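Local structure of RagB/SusD domain protein (Flavobacterium johnsoniae, 5J90) at residues P45-Q50 with N86-D91; T131-P136 with E434-Y439. The protein binds chitin and, as a SusD homolog encoded in a polysaccharide utilization locus, probably helps capture chitin chains at the cell surface for uptake. One frame throughout, in Å; residues are numbered along the deposited sequence.

Contact 1 of 2, residues P45-Q50 with N86-D91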
# COMPACT_ATOMS: atom_id res chain seq x y z
N PRO A 45 -1.85 30.06 20.57
CA PRO A 45 -0.75 30.98 20.27
C PRO A 45 -0.02 30.59 18.98
O PRO A 45 -0.11 29.44 18.54
CB PRO A 45 0.17 30.82 21.48
CG PRO A 45 -0.06 29.43 21.93
CD PRO A 45 -1.51 29.11 21.64
N GLU A 46 0.71 31.54 18.40
CA GLU A 46 1.39 31.32 17.13
C GLU A 46 2.42 30.21 17.20
O GLU A 46 2.62 29.48 16.21
CB GLU A 46 2.03 32.62 16.62
CG GLU A 46 1.05 33.79 16.48
CD GLU A 46 0.96 34.65 17.72
OE1 GLU A 46 1.30 34.17 18.83
OE2 GLU A 46 0.53 35.82 17.59
N TRP A 47 3.06 30.05 18.36
CA TRP A 47 4.07 29.01 18.51
C TRP A 47 3.46 27.62 18.41
O TRP A 47 4.13 26.68 18.00
CB TRP A 47 4.90 29.19 19.80
CG TRP A 47 4.17 29.01 21.10
CD1 TRP A 47 3.61 29.99 21.88
CD2 TRP A 47 3.94 27.78 21.79
NE1 TRP A 47 3.04 29.44 23.00
CE2 TRP A 47 3.23 28.09 22.98
CE3 TRP A 47 4.26 26.45 21.53
CZ2 TRP A 47 2.84 27.11 23.89
CZ3 TRP A 47 3.87 25.47 22.43
CH2 TRP A 47 3.17 25.81 23.60
N VAL A 48 2.18 27.49 18.77
CA VAL A 48 1.50 26.21 18.61
C VAL A 48 1.24 25.92 17.13
O VAL A 48 1.48 24.80 16.68
CB VAL A 48 0.22 26.08 19.45
CG1 VAL A 48 -0.50 24.78 19.13
CG2 VAL A 48 0.55 26.14 20.95
N TYR A 49 0.76 26.90 16.36
CA TYR A 49 0.61 26.68 14.92
C TYR A 49 1.94 26.24 14.29
O TYR A 49 1.97 25.34 13.44
CB TYR A 49 0.06 27.91 14.17
CG TYR A 49 0.02 27.60 12.68
CD1 TYR A 49 -1.05 26.93 12.13
CD2 TYR A 49 1.11 27.88 11.86
CE1 TYR A 49 -1.07 26.58 10.79
CE2 TYR A 49 1.11 27.53 10.53
CZ TYR A 49 0.01 26.88 9.99
OH TYR A 49 0.02 26.52 8.66
N GLN A 50 3.03 26.88 14.70
CA GLN A 50 4.32 26.56 14.14
C GLN A 50 4.62 25.06 14.29
O GLN A 50 5.20 24.45 13.40
CB GLN A 50 5.41 27.39 14.83
CG GLN A 50 6.77 27.28 14.17
CD GLN A 50 7.82 28.12 14.86
OE1 GLN A 50 7.79 28.29 16.09
NE2 GLN A 50 8.76 28.64 14.09
N ASN A 86 5.84 17.09 16.98
CA ASN A 86 4.70 16.54 16.27
C ASN A 86 3.55 16.11 17.16
O ASN A 86 2.41 15.99 16.71
CB ASN A 86 5.16 15.40 15.35
CG ASN A 86 6.15 15.88 14.31
OD1 ASN A 86 6.05 17.00 13.82
ND2 ASN A 86 7.12 15.04 13.98
N GLY A 87 3.83 15.91 18.45
CA GLY A 87 2.77 15.62 19.40
C GLY A 87 1.71 16.69 19.47
O GLY A 87 0.55 16.40 19.76
N PHE A 88 2.09 17.94 19.19
CA PHE A 88 1.14 19.05 19.21
C PHE A 88 -0.03 18.85 18.25
O PHE A 88 -1.15 19.28 18.54
CB PHE A 88 1.85 20.37 18.91
CG PHE A 88 2.57 20.95 20.09
CD1 PHE A 88 3.86 20.55 20.40
CD2 PHE A 88 1.95 21.89 20.90
CE1 PHE A 88 4.52 21.08 21.51
CE2 PHE A 88 2.60 22.43 22.00
CZ PHE A 88 3.89 22.02 22.31
N ILE A 89 0.22 18.20 17.11
CA ILE A 89 -0.82 17.98 16.12
C ILE A 89 -1.96 17.17 16.74
O ILE A 89 -3.13 17.54 16.67
CB ILE A 89 -0.27 17.20 14.90
CG1 ILE A 89 0.96 17.88 14.31
CG2 ILE A 89 -1.37 17.02 13.86
CD1 ILE A 89 1.72 17.00 13.32
N TRP A 90 -1.59 16.06 17.36
CA TRP A 90 -2.56 15.16 17.96
C TRP A 90 -3.22 15.81 19.17
O TRP A 90 -4.46 15.82 19.30
CB TRP A 90 -1.85 13.87 18.37
CG TRP A 90 -2.73 12.79 18.92
CD1 TRP A 90 -3.23 12.69 20.18
CD2 TRP A 90 -3.17 11.63 18.22
NE1 TRP A 90 -3.98 11.54 20.31
CE2 TRP A 90 -3.96 10.87 19.11
CE3 TRP A 90 -2.99 11.15 16.91
CZ2 TRP A 90 -4.55 9.66 18.75
CZ3 TRP A 90 -3.58 9.95 16.55
CH2 TRP A 90 -4.36 9.23 17.46
N ASP A 91 -2.41 16.37 20.06
CA ASP A 91 -2.94 16.84 21.33
C ASP A 91 -3.91 18.01 21.15
O ASP A 91 -5.01 18.01 21.73
CB ASP A 91 -1.80 17.15 22.31
CG ASP A 91 -1.00 15.90 22.68
OD1 ASP A 91 -1.58 14.80 22.66
OD2 ASP A 91 0.20 16.01 23.00

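Contact 2 of 2, residues T131-P136 with E434-Y439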
# COMPACT_ATOMS: atom_id res chain seq x y z
N THR A 131 -6.20 11.96 10.25
CA THR A 131 -5.91 10.65 9.68
C THR A 131 -4.97 10.73 8.47
O THR A 131 -4.13 9.85 8.27
CB THR A 131 -7.18 9.83 9.35
OG1 THR A 131 -6.79 8.57 8.77
CG2 THR A 131 -8.06 10.55 8.34
N ASP A 132 -5.05 11.82 7.71
CA ASP A 132 -4.12 11.99 6.60
C ASP A 132 -2.68 12.15 7.07
O ASP A 132 -1.75 11.90 6.31
CB ASP A 132 -4.54 13.17 5.73
CG ASP A 132 -5.77 12.88 4.91
OD1 ASP A 132 -6.22 11.72 4.84
OD2 ASP A 132 -6.28 13.85 4.31
N THR A 133 -2.50 12.55 8.33
CA THR A 133 -1.17 12.73 8.90
C THR A 133 -0.62 11.44 9.53
O THR A 133 0.53 11.08 9.31
CB THR A 133 -1.18 13.87 9.93
OG1 THR A 133 -1.52 15.09 9.25
CG2 THR A 133 0.16 14.04 10.60
N PHE A 134 -1.47 10.72 10.28
CA PHE A 134 -1.01 9.57 11.07
C PHE A 134 -1.39 8.21 10.50
O PHE A 134 -0.73 7.20 10.81
CB PHE A 134 -1.53 9.69 12.51
CG PHE A 134 -0.94 10.84 13.27
CD1 PHE A 134 0.33 10.74 13.83
CD2 PHE A 134 -1.64 12.04 13.41
CE1 PHE A 134 0.89 11.80 14.50
CE2 PHE A 134 -1.07 13.11 14.08
CZ PHE A 134 0.19 12.99 14.63
N GLY A 135 -2.45 8.15 9.69
CA GLY A 135 -3.02 6.88 9.25
C GLY A 135 -4.13 6.45 10.20
O GLY A 135 -5.14 7.14 10.33
N PRO A 136 -3.96 5.31 10.88
CA PRO A 136 -4.95 4.96 11.91
C PRO A 136 -5.04 6.07 12.96
O PRO A 136 -4.02 6.66 13.32
CB PRO A 136 -4.37 3.68 12.53
CG PRO A 136 -3.46 3.11 11.45
CD PRO A 136 -2.88 4.32 10.77
N GLU A 434 -3.17 20.13 2.77
CA GLU A 434 -3.81 19.55 1.59
C GLU A 434 -2.79 19.35 0.48
O GLU A 434 -2.82 18.34 -0.22
CB GLU A 434 -4.96 20.44 1.13
CG GLU A 434 -5.76 19.84 -0.03
CD GLU A 434 -6.30 18.45 0.25
OE1 GLU A 434 -6.48 18.07 1.43
OE2 GLU A 434 -6.58 17.72 -0.73
N ALA A 435 -1.87 20.30 0.30
CA ALA A 435 -0.84 20.17 -0.73
C ALA A 435 0.06 18.96 -0.49
O ALA A 435 0.43 18.26 -1.44
CB ALA A 435 -0.00 21.46 -0.82
N TRP A 436 0.42 18.72 0.77
CA TRP A 436 1.22 17.54 1.14
C TRP A 436 0.46 16.24 0.85
O TRP A 436 1.04 15.28 0.32
CB TRP A 436 1.63 17.62 2.63
CG TRP A 436 2.40 16.44 3.17
CD1 TRP A 436 3.48 15.82 2.60
CD2 TRP A 436 2.14 15.76 4.41
NE1 TRP A 436 3.90 14.78 3.41
CE2 TRP A 436 3.10 14.73 4.53
CE3 TRP A 436 1.20 15.94 5.43
CZ2 TRP A 436 3.13 13.86 5.62
CZ3 TRP A 436 1.23 15.08 6.52
CH2 TRP A 436 2.19 14.06 6.61
N SER A 437 -0.82 16.20 1.18
CA SER A 437 -1.61 15.02 0.87
C SER A 437 -1.72 14.78 -0.64
O SER A 437 -1.54 13.65 -1.11
CB SER A 437 -2.99 15.11 1.52
OG SER A 437 -2.84 15.11 2.93
N ASP A 438 -2.00 15.83 -1.41
CA ASP A 438 -2.07 15.71 -2.86
C ASP A 438 -0.73 15.30 -3.47
O ASP A 438 -0.69 14.53 -4.44
CB ASP A 438 -2.54 17.03 -3.46
CG ASP A 438 -3.75 16.90 -4.36
OD1 ASP A 438 -4.44 15.85 -4.38
OD2 ASP A 438 -4.02 17.89 -5.07
N TYR A 439 0.37 15.80 -2.91
CA TYR A 439 1.70 15.45 -3.40
C TYR A 439 1.98 13.98 -3.13
O TYR A 439 2.53 13.27 -3.98
CB TYR A 439 2.80 16.31 -2.76
CG TYR A 439 4.17 15.82 -3.14
CD1 TYR A 439 4.75 16.18 -4.35
CD2 TYR A 439 4.88 14.96 -2.31
CE1 TYR A 439 6.00 15.72 -4.71
CE2 TYR A 439 6.13 14.49 -2.66
CZ TYR A 439 6.69 14.87 -3.86
OH TYR A 439 7.94 14.41 -4.21
O HOH W 1 -4.81 16.16 4.62

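Contact 1 of 2, residues P45-Q50 with N86-D91
Trp47 and Val48, in the first turn of helix 46-54, meet a single side chain of helix 83-108, that of Phe88. The turn starts from Pro45, which follows a cis peptide bond and occupies the N-cap position; its CG rests over one face of the Trp47 indole, nearer the ring's margin than its middle. Trp47 carries CG between its own backbone N and carbonyl carbon, chi1 66°, which lays the indole back across Pro45 and Val48 and brings the benzo end of the ring to Phe88. There Trp47 CZ3 comes to 3.3 Å from Phe88 CE2, with Phe88 CZ beside the rim of the indole in its plane. The two six-membered rings stand nearly perpendicular, planes at 83° and centroids 5.5 Å apart, yet the approach is oblique.

SusD-like proteins are built on a largely helical, TPR-related scaffold, and here a short helix is set against a long one through a few apolar groups, burying 131 Å² in all. Val48 supplies the inner part. Its CG1, anti to the backbone N, lies 4.2 Å from Phe88 CD2, while CG2 covers the same indole face as Pro45. Beyond it, Tyr49 and Gln50 turn to other neighbours: the Tyr49 hydroxyl is hydrogen-bonded to Asp58, and Gln50 NE2 to Asp264.

Contact 2 of 2, residues T131-P136 with E434-Y439
Trp436, Asp132 and Ser437 provide most of the 153 Å² buried where the C-terminal end of helix 113-134 meets helix 432-442. Trp436 has the largest share. Its CG is anti to the backbone N, chi1 176°, an extended course that carries the benzo end of the indole across to Thr133. The two side chains cross at about a right angle, and Thr133 OG1 sits at the ring edge, in the indole plane, 3.9 Å from Trp436 CZ3. This is simple contact: the Thr133 hydroxyl is hydrogen-bonded to the carbonyl of Arg129, one turn back in its own helix.

Asp132 and Ser437 mark the closest approach of the two backbones, their CA atoms 7.0 Å apart. The side chains face one another without bonding directly, Asp132 CB being 3.8 Å from Ser437 OG. A water spans the gap instead. It donates to Asp132 OD2 at 2.8 Å and also pairs with Ser437 OG, likewise at 2.8 Å. The buried carboxylate is held from several directions, because OD1 accepts from Tyr158 and Trp501 while OD2 forms a salt bridge with Arg213. That arginine also pairs with Glu434 OE1, which lies 5.1 Å from Asp132 OD2, and probably offsets the mutual repulsion of the two acids.

Just past this contact, helix 113-134 ends. Gly135 takes a positive phi of 93°, its N still bonded to Thr131 O, and its carbonyl accepts from Thr131 OG1 at 2.7 Å. A helix terminus closed by glycine and joined through a bridging water to a helix some 300 residues later in the chain belongs here to the buried helical core of a SusD-like fold.

Contact 1 comes first along the chain, and contact 2 opens only after it has closed; their centres are about 17 Å apart. Consecutive helices join them: helix 83-108 serves contact 1, and helix 113-134, next in sequence, serves contact 2. These helices touch directly, since Phe134 packs against both Ile89 and Trp90, with Trp90 CE3 lying 3.9 Å from Phe134 CD2. Contact 1 is partly buried, about 16 Å from the centre of the chain, whereas contact 2 is fully buried at about 8 Å. Together they form a continuous path from helix 46-54 to helix 432-442, linking early and late parts of one SusD-like helical fold.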